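Local coordinates for protein extracellular endo-alpha-(1->5)-L-arabinanase 1 (Bacillus subtilis, PDB 1UV4) that hydrolyses internal alpha-1,5-L-arabinofuranosyl linkages of arabinan during plant cell-wall breakdown, using a calcium-containing five-bladed beta-propeller, at residues A175-N180 against V200-C205; L264-Y269 against L280-N285. One frame throughout, in Å; residues are numbered along the deposited sequence.

In the fold
The chain is a five-bladed beta-propeller, the fold of glycoside hydrolase family 43. Contact 1 comes first along the chain and closes before contact 2 opens. Their centres are about 20 Å apart, and their nearest atoms about 6 Å, without touching. Contact 1 bridges two blades: 175-180 leaves the blade that ends with strand 170-175, and 200-205 covers the end of the next blade's second strand and the loop after it. It lies beside the inferred proton donor Glu185. Contact 2 pairs strands 263-270 and 276-283 and includes the start of the following loop; its Val265 touches calcium-site Asp257. Strand 4-8 pairs with 276-283, so both chain ends build the last blade and close the propeller ring.

Contact 1. Residues A175-N180 against V200-C205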
ATOM      1  N   ALA A 175       9.510  -5.438   9.070  1.00 12.44           N
ATOM      2  CA  ALA A 175       9.986  -6.358   8.030  1.00 12.16           C
ATOM      3  C   ALA A 175      11.173  -5.763   7.337  1.00 12.70           C
ATOM      4  O   ALA A 175      11.254  -4.557   7.165  1.00 13.08           O
ATOM      5  CB  ALA A 175       8.886  -6.744   6.982  1.00 12.45           C
ATOM      6  N   ALA A 176      12.126  -6.625   6.993  1.00 12.25           N
ATOM      7  CA  ALA A 176      13.356  -6.184   6.311  1.00 12.32           C
ATOM      8  C   ALA A 176      13.888  -7.330   5.456  1.00 11.76           C
ATOM      9  O   ALA A 176      13.606  -8.498   5.703  1.00 12.26           O
ATOM     10  CB  ALA A 176      14.383  -5.789   7.363  1.00 12.08           C
ATOM     11  N   ARG A 177      14.731  -7.009   4.470  1.00 11.56           N
ATOM     12  CA  ARG A 177      15.466  -8.015   3.725  1.00 12.20           C
ATOM     13  C   ARG A 177      16.945  -7.653   3.703  1.00 13.29           C
ATOM     14  O   ARG A 177      17.479  -7.271   2.677  1.00 12.88           O
ATOM     15  CB  ARG A 177      14.954  -8.192   2.314  1.00 12.03           C
ATOM     16  CG  ARG A 177      13.478  -8.609   2.235  1.00 13.16           C
ATOM     17  CD  ARG A 177      13.067  -8.847   0.822  1.00 14.53           C
ATOM     18  NE  ARG A 177      13.524 -10.112   0.303  1.00 14.72           N
ATOM     19  CZ  ARG A 177      13.566 -10.419  -0.982  1.00 14.49           C
ATOM     20  NH1 ARG A 177      13.221  -9.520  -1.903  1.00 14.50           N
ATOM     21  NH2 ARG A 177      13.976 -11.623  -1.358  1.00 17.44           N
ATOM     22  N   PRO A 178      17.603  -7.827   4.852  1.00 14.89           N
ATOM     23  CA  PRO A 178      18.999  -7.363   5.028  1.00 14.93           C
ATOM     24  C   PRO A 178      19.972  -8.001   4.055  1.00 15.70           C
ATOM     25  O   PRO A 178      20.990  -7.337   3.727  1.00 15.98           O
ATOM     26  CB  PRO A 178      19.315  -7.754   6.473  1.00 16.16           C
ATOM     27  CG  PRO A 178      18.282  -8.749   6.858  1.00 16.87           C
ATOM     28  CD  PRO A 178      17.078  -8.446   6.083  1.00 15.75           C
ATOM     29  N   ASN A 179      19.681  -9.226   3.597  1.00 14.29           N
ATOM     30  CA  ASN A 179      20.581  -9.944   2.687  1.00 15.36           C
ATOM     31  C   ASN A 179      20.092  -9.998   1.244  1.00 14.98           C
ATOM     32  O   ASN A 179      20.731 -10.613   0.384  1.00 15.91           O
ATOM     33  CB  ASN A 179      20.931 -11.331   3.273  1.00 16.18           C
ATOM     34  CG  ASN A 179      21.789 -11.211   4.532  1.00 18.55           C
ATOM     35  OD1 ASN A 179      21.377 -11.611   5.609  1.00 22.32           O
ATOM     36  ND2 ASN A 179      22.996 -10.638   4.394  1.00 22.22           N
ATOM     37  N   ASN A 180      19.020  -9.273   0.934  1.00 14.88           N
ATOM     38  CA  ASN A 180      18.538  -9.172  -0.446  1.00 15.47           C
ATOM     39  C   ASN A 180      18.259  -7.710  -0.795  1.00 16.15           C
ATOM     40  O   ASN A 180      17.238  -7.373  -1.395  1.00 15.61           O
ATOM     41  CB  ASN A 180      17.256 -10.014  -0.649  1.00 15.90           C
ATOM     42  CG  ASN A 180      17.501 -11.502  -0.724  1.00 17.85           C
ATOM     43  OD1 ASN A 180      17.743 -12.071  -1.800  1.00 20.41           O
ATOM     44  ND2 ASN A 180      17.427 -12.161   0.427  1.00 21.80           N
ATOM     45  N   VAL A 200       3.789  -8.118   2.524  1.00 12.65           N
ATOM     46  CA  VAL A 200       4.650  -7.168   1.847  1.00 13.57           C
ATOM     47  C   VAL A 200       4.850  -7.647   0.405  1.00 12.50           C
ATOM     48  O   VAL A 200       4.597  -8.799   0.072  1.00 13.45           O
ATOM     49  CB  VAL A 200       6.019  -7.006   2.546  1.00 13.05           C
ATOM     50  CG1 VAL A 200       5.839  -6.574   3.949  1.00 14.10           C
ATOM     51  CG2 VAL A 200       6.818  -8.294   2.495  1.00 14.92           C
ATOM     52  N   SER A 201       5.207  -6.722  -0.478  1.00 12.32           N
ATOM     53  CA  SER A 201       5.720  -7.076  -1.790  1.00 12.16           C
ATOM     54  C   SER A 201       7.238  -7.255  -1.707  1.00 12.63           C
ATOM     55  O   SER A 201       7.921  -6.365  -1.227  1.00 12.69           O
ATOM     56  CB  SER A 201       5.366  -5.971  -2.780  1.00 12.49           C
ATOM     57  OG  SER A 201       3.965  -5.853  -2.910  1.00 14.03           O
ATOM     58  N   PHE A 202       7.749  -8.408  -2.114  1.00 12.81           N
ATOM     59  CA  PHE A 202       9.174  -8.596  -2.352  1.00 12.84           C
ATOM     60  C   PHE A 202       9.407  -8.095  -3.778  1.00 13.81           C
ATOM     61  O   PHE A 202       8.640  -8.441  -4.679  1.00 15.57           O
ATOM     62  CB  PHE A 202       9.569 -10.086  -2.271  1.00 12.58           C
ATOM     63  CG  PHE A 202       9.769 -10.631  -0.880  1.00 13.30           C
ATOM     64  CD1 PHE A 202       9.577  -9.858   0.258  1.00 12.29           C
ATOM     65  CD2 PHE A 202      10.125 -11.957  -0.733  1.00 15.06           C
ATOM     66  CE1 PHE A 202       9.721 -10.394   1.534  1.00 14.52           C
ATOM     67  CE2 PHE A 202      10.329 -12.493   0.530  1.00 15.65           C
ATOM     68  CZ  PHE A 202      10.138 -11.702   1.667  1.00 14.33           C
ATOM     69  N   ASP A 203      10.444  -7.313  -3.986  1.00 13.80           N
ATOM     70  CA  ASP A 203      10.751  -6.714  -5.287  1.00 13.65           C
ATOM     71  C   ASP A 203      12.005  -7.366  -5.823  1.00 13.69           C
ATOM     72  O   ASP A 203      12.722  -8.028  -5.111  1.00 14.49           O
ATOM     73  CB  ASP A 203      11.073  -5.214  -5.131  1.00 13.62           C
ATOM     74  CG  ASP A 203       9.864  -4.352  -4.778  1.00 16.18           C
ATOM     75  OD1 ASP A 203       8.713  -4.834  -4.817  1.00 15.36           O
ATOM     76  OD2 ASP A 203      10.009  -3.149  -4.421  1.00 17.76           O
ATOM     77  N   LYS A 204      12.261  -7.160  -7.099  1.00 14.91           N
ATOM     78  CA  LYS A 204      13.553  -7.512  -7.660  1.00 16.19           C
ATOM     79  C   LYS A 204      14.593  -6.530  -7.158  1.00 17.14           C
ATOM     80  O   LYS A 204      14.417  -5.316  -7.259  1.00 16.67           O
ATOM     81  CB  LYS A 204      13.473  -7.534  -9.178  1.00 17.48           C
ATOM     82  CG  LYS A 204      12.784  -8.810  -9.688  1.00 21.48           C
ATOM     83  CD  LYS A 204      11.499  -8.509 -10.478  1.00 27.98           C
ATOM     84  CE  LYS A 204      11.447  -9.321 -11.798  1.00 30.38           C
ATOM     85  NZ  LYS A 204      10.372  -8.835 -12.736  1.00 32.76           N
ATOM     86  N   CYS A 205      15.687  -7.057  -6.615  1.00 17.05           N
ATOM     87  CA  CYS A 205      16.701  -6.218  -5.967  1.00 18.23           C
ATOM     88  C   CYS A 205      17.737  -5.710  -6.940  1.00 17.59           C
ATOM     89  O   CYS A 205      18.403  -4.695  -6.702  1.00 18.51           O
ATOM     90  CB  CYS A 205      17.446  -7.044  -4.919  1.00 17.62           C
ATOM     91  SG  CYS A 205      18.354  -8.432  -5.623  1.00 21.70           S
TER
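Ala175 opens the contact with its methyl group against Val200, CB to CG1 4.3 Å. Both side chains also touch Ile155, on the neighbouring strand of the blade that Ala175 ends. Arg177 carries most of the contact. Its CG is anti to the carbonyl carbon (chi1 -59°), and a bend at chi3 (77°) brings NE over the ring of Phe202. The guanidinium lies flat on this ring, with the planes only 3° apart. Arg177 CZ is 4.0 Å from the centroid of the Phe202 ring, a cation-pi contact over the face. Arg177 CD adds a CH-pi contact, 3.9 Å from the Phe202 centroid. NH1 extends past the ring to CB of Phe202. Asp203 O lies at the guanidinium edge, 3.6 Å from Arg177 NH1, but the two are not hydrogen-bonded. NH1 is instead hydrogen-bonded to Ala183 O. This is an interface between consecutive propeller blades: the linker leaving one packs on the second strand of the next. Asp203, at the end of that strand, has its side chain beside Glu185, the inferred proton donor, and beside Phe151. A type I beta turn runs from Arg177 to Asn180, closed by a hydrogen bond from Asn180 N to Arg177 O, 3.1 Å. The turn brings Asn180 back over the arginine. Asn180 CB sits 3.6 Å above the guanidinium plane of Arg177, off centre, on the face opposite Phe202. Asn180 O then meets Cys205 CB at 3.5 Å, next to the vicinal disulfide of Cys205 with Cys206.

Contact 2. Residues L264-Y269 against L280-N285; sequences LVRHAY and LINDLN. With EDO (1,2-ethanediol), chain E.
The guanidinium of Arg266 rests one face on Leu280, whose CB lies 3.6 Å above its centre. At its edge, near its plane, lie Asn282 OD1 and O1 of 1,2-ethanediol. Asn282 OD1 is gripped end-on by two nitrogens: Arg266 NH1 at 2.7 Å and Arg266 NH2 at 2.8 Å. Both come to OD1 from the same face of the amide, whose plane is turned 45° from the guanidinium. NH2 stands clearly above the amide plane and NH1 is tilted less. The diol is probably from the crystallisation liquor. Its O1 accepts from Arg266 NE and Arg266 NH2, each at 3.0 Å. It is also hydrogen-bonded to Asp244, which itself makes a long, weak ion pair with NE. The four bonds, with NH2 shared between the two oxygens, hold the group's rotation.

The two segments belong to an antiparallel beta hairpin of the last propeller blade. Leu264 with Asn282 and Arg266 with Leu280 are hydrogen-bonded pairs, each joined by two backbone bonds. Val265 with Ile281, between them, is a non-hydrogen-bonded pair. These two point to the other face of the sheet and lie side by side, Val265 CG1 to Ile281 CG1 3.9 Å. Val265 also touches Asp257, a calcium-site residue. On the arginine face, Ala268 CB meets Leu280 CD2 at 4.1 Å. Leu264 CB packs against both methyls of Leu284. His267 ND1 accepts from the backbone N of Asp14, the inferred catalytic base, and NE2 is hydrogen-bonded to Thr212 OG1.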
ATOM      1  N   LEU A 264      -8.385  -9.426  -1.402  1.00 11.99           N
ATOM      2  CA  LEU A 264      -7.038  -8.973  -1.692  1.00 13.38           C
ATOM      3  C   LEU A 264      -7.000  -8.382  -3.078  1.00 13.15           C
ATOM      4  O   LEU A 264      -7.294  -9.072  -4.052  1.00 12.56           O
ATOM      5  CB  LEU A 264      -6.028 -10.133  -1.585  1.00 14.34           C
ATOM      6  CG  LEU A 264      -4.582  -9.627  -1.603  1.00 16.72           C
ATOM      7  CD1 LEU A 264      -4.187  -8.924  -0.346  1.00 18.15           C
ATOM      8  CD2 LEU A 264      -3.570 -10.708  -1.941  1.00 22.00           C
ATOM      9  N   VAL A 265      -6.663  -7.108  -3.155  1.00 12.44           N
ATOM     10  CA  VAL A 265      -6.407  -6.451  -4.420  1.00 12.36           C
ATOM     11  C   VAL A 265      -4.902  -6.372  -4.601  1.00 12.95           C
ATOM     12  O   VAL A 265      -4.144  -6.278  -3.634  1.00 14.05           O
ATOM     13  CB  VAL A 265      -7.075  -5.021  -4.517  1.00 11.93           C
ATOM     14  CG1 VAL A 265      -8.595  -5.141  -4.271  1.00 12.42           C
ATOM     15  CG2 VAL A 265      -6.462  -4.022  -3.553  1.00 12.43           C
ATOM     16  N   ARG A 266      -4.479  -6.371  -5.841  1.00 12.67           N
ATOM     17  CA  ARG A 266      -3.037  -6.202  -6.132  1.00 12.68           C
ATOM     18  C   ARG A 266      -2.906  -5.805  -7.582  1.00 12.98           C
ATOM     19  O   ARG A 266      -3.900  -5.853  -8.328  1.00 14.12           O
ATOM     20  CB  ARG A 266      -2.271  -7.511  -5.895  1.00 14.21           C
ATOM     21  CG  ARG A 266      -2.454  -8.577  -6.906  1.00 17.78           C
ATOM     22  CD  ARG A 266      -3.237  -9.645  -6.408  1.00 20.61           C
ATOM     23  NE  ARG A 266      -3.403 -10.816  -7.286  1.00 15.77           N
ATOM     24  CZ  ARG A 266      -4.526 -11.500  -7.339  1.00 16.50           C
ATOM     25  NH1 ARG A 266      -5.555 -11.132  -6.599  1.00 16.31           N
ATOM     26  NH2 ARG A 266      -4.605 -12.578  -8.088  1.00 15.42           N
ATOM     27  N   HIS A 267      -1.719  -5.380  -7.988  1.00 12.87           N
ATOM     28  CA  HIS A 267      -1.429  -5.236  -9.413  1.00 13.43           C
ATOM     29  C   HIS A 267      -0.641  -6.442  -9.882  1.00 12.90           C
ATOM     30  O   HIS A 267      -0.016  -7.133  -9.086  1.00 12.60           O
ATOM     31  CB  HIS A 267      -0.706  -3.923  -9.734  1.00 13.02           C
ATOM     32  CG  HIS A 267       0.661  -3.781  -9.113  1.00 11.32           C
ATOM     33  ND1 HIS A 267       0.969  -2.823  -8.165  1.00 10.71           N
ATOM     34  CD2 HIS A 267       1.808  -4.482  -9.321  1.00 13.45           C
ATOM     35  CE1 HIS A 267       2.233  -2.971  -7.787  1.00 12.75           C
ATOM     36  NE2 HIS A 267       2.753  -3.981  -8.463  1.00 13.20           N
ATOM     37  N   ALA A 268      -0.663  -6.712 -11.187  1.00 13.77           N
ATOM     38  CA  ALA A 268       0.254  -7.682 -11.796  1.00 13.69           C
ATOM     39  C   ALA A 268       0.362  -7.299 -13.264  1.00 13.67           C
ATOM     40  O   ALA A 268      -0.556  -6.647 -13.811  1.00 13.60           O
ATOM     41  CB  ALA A 268      -0.230  -9.090 -11.627  1.00 14.01           C
ATOM     42  N   TYR A 269       1.477  -7.647 -13.890  1.00 12.59           N
ATOM     43  CA  TYR A 269       1.818  -7.171 -15.222  1.00 13.56           C
ATOM     44  C   TYR A 269       1.415  -8.183 -16.285  1.00 12.32           C
ATOM     45  O   TYR A 269       1.815  -9.339 -16.271  1.00 12.62           O
ATOM     46  CB  TYR A 269       3.293  -6.878 -15.264  1.00 13.67           C
ATOM     47  CG  TYR A 269       3.741  -5.817 -14.301  1.00 13.90           C
ATOM     48  CD1 TYR A 269       4.072  -6.130 -12.969  1.00 16.95           C
ATOM     49  CD2 TYR A 269       3.763  -4.498 -14.652  1.00 13.21           C
ATOM     50  CE1 TYR A 269       4.509  -5.149 -12.082  1.00 17.60           C
ATOM     51  CE2 TYR A 269       4.182  -3.524 -13.779  1.00 14.58           C
ATOM     52  CZ  TYR A 269       4.541  -3.860 -12.490  1.00 16.33           C
ATOM     53  OH  TYR A 269       5.001  -2.847 -11.628  1.00 20.62           O
ATOM     54  N   LEU A 280      -5.932  -6.883 -10.077  1.00 11.58           N
ATOM     55  CA  LEU A 280      -6.430  -8.256  -9.912  1.00 11.99           C
ATOM     56  C   LEU A 280      -6.989  -8.355  -8.504  1.00 11.25           C
ATOM     57  O   LEU A 280      -6.461  -7.805  -7.537  1.00 12.45           O
ATOM     58  CB  LEU A 280      -5.341  -9.283 -10.089  1.00 12.56           C
ATOM     59  CG  LEU A 280      -4.974  -9.656 -11.513  1.00 12.59           C
ATOM     60  CD1 LEU A 280      -4.436  -8.538 -12.334  1.00 15.05           C
ATOM     61  CD2 LEU A 280      -3.961 -10.804 -11.502  1.00 15.01           C
ATOM     62  N   ILE A 281      -8.106  -9.049  -8.386  1.00 10.79           N
ATOM     63  CA  ILE A 281      -8.817  -9.137  -7.114  1.00 11.42           C
ATOM     64  C   ILE A 281      -9.209 -10.584  -6.829  1.00 11.78           C
ATOM     65  O   ILE A 281      -9.744 -11.255  -7.705  1.00 12.19           O
ATOM     66  CB  ILE A 281     -10.082  -8.240  -7.140  1.00 11.22           C
ATOM     67  CG1 ILE A 281      -9.748  -6.801  -7.585  1.00 11.43           C
ATOM     68  CG2 ILE A 281     -10.754  -8.270  -5.771  1.00 13.50           C
ATOM     69  CD1 ILE A 281     -10.935  -5.905  -7.587  1.00 12.32           C
ATOM     70  N   ASN A 282      -8.939 -11.041  -5.605  1.00 12.56           N
ATOM     71  CA  ASN A 282      -9.364 -12.363  -5.154  1.00 12.83           C
ATOM     72  C   ASN A 282     -10.049 -12.266  -3.813  1.00 12.62           C
ATOM     73  O   ASN A 282      -9.758 -11.382  -3.035  1.00 13.66           O
ATOM     74  CB  ASN A 282      -8.160 -13.294  -4.922  1.00 12.83           C
ATOM     75  CG  ASN A 282      -7.693 -13.988  -6.167  1.00 13.68           C
ATOM     76  OD1 ASN A 282      -7.135 -13.334  -7.046  1.00 16.77           O
ATOM     77  ND2 ASN A 282      -7.888 -15.297  -6.233  1.00 15.81           N
ATOM     78  N   ASP A 283     -10.906 -13.233  -3.495  1.00 11.77           N
ATOM     79  CA  ASP A 283     -11.332 -13.430  -2.110  1.00 12.94           C
ATOM     80  C   ASP A 283     -10.141 -13.906  -1.310  1.00 13.73           C
ATOM     81  O   ASP A 283      -9.236 -14.573  -1.838  1.00 13.36           O
ATOM     82  CB  ASP A 283     -12.366 -14.495  -2.053  1.00 11.88           C
ATOM     83  CG  ASP A 283     -13.576 -14.165  -2.879  1.00 14.10           C
ATOM     84  OD1 ASP A 283     -14.164 -13.083  -2.653  1.00 14.79           O
ATOM     85  OD2 ASP A 283     -14.002 -14.903  -3.789  1.00 19.73           O
ATOM     86  N   LEU A 284     -10.135 -13.553  -0.033  1.00 13.98           N
ATOM     87  CA  LEU A 284      -9.105 -13.965   0.922  1.00 15.59           C
ATOM     88  C   LEU A 284      -9.772 -14.766   2.014  1.00 15.58           C
ATOM     89  O   LEU A 284     -10.812 -14.351   2.565  1.00 16.90           O
ATOM     90  CB  LEU A 284      -8.461 -12.730   1.549  1.00 16.84           C
ATOM     91  CG  LEU A 284      -7.025 -12.707   2.023  1.00 20.44           C
ATOM     92  CD1 LEU A 284      -6.073 -13.307   1.028  1.00 18.80           C
ATOM     93  CD2 LEU A 284      -6.695 -11.253   2.343  1.00 20.06           C
ATOM     94  N   ASN A 285      -9.211 -15.945   2.279  1.00 15.75           N
ATOM     95  CA  ASN A 285      -9.638 -16.872   3.332  1.00 18.04           C
ATOM     96  C   ASN A 285      -8.583 -16.865   4.453  1.00 17.12           C
ATOM     97  O   ASN A 285      -7.414 -16.768   4.175  1.00 18.43           O
ATOM     98  CB  ASN A 285      -9.770 -18.265   2.664  1.00 18.40           C
ATOM     99  CG  ASN A 285     -10.258 -19.375   3.590  1.00 22.47           C
ATOM    100  OD1 ASN A 285     -10.122 -19.312   4.795  1.00 25.99           O
ATOM    101  ND2 ASN A 285     -10.797 -20.437   2.989  1.00 25.51           N
TER
HETATM  102  C1  EDO E1295      -1.085 -13.023 -10.251  1.00 27.24           C
HETATM  103  O1  EDO E1295      -1.770 -12.597  -9.079  1.00 26.84           O
HETATM  104  C2  EDO E1295      -1.492 -14.425 -10.629  1.00 29.36           C
HETATM  105  O2  EDO E1295      -0.756 -15.368  -9.871  1.00 31.97           O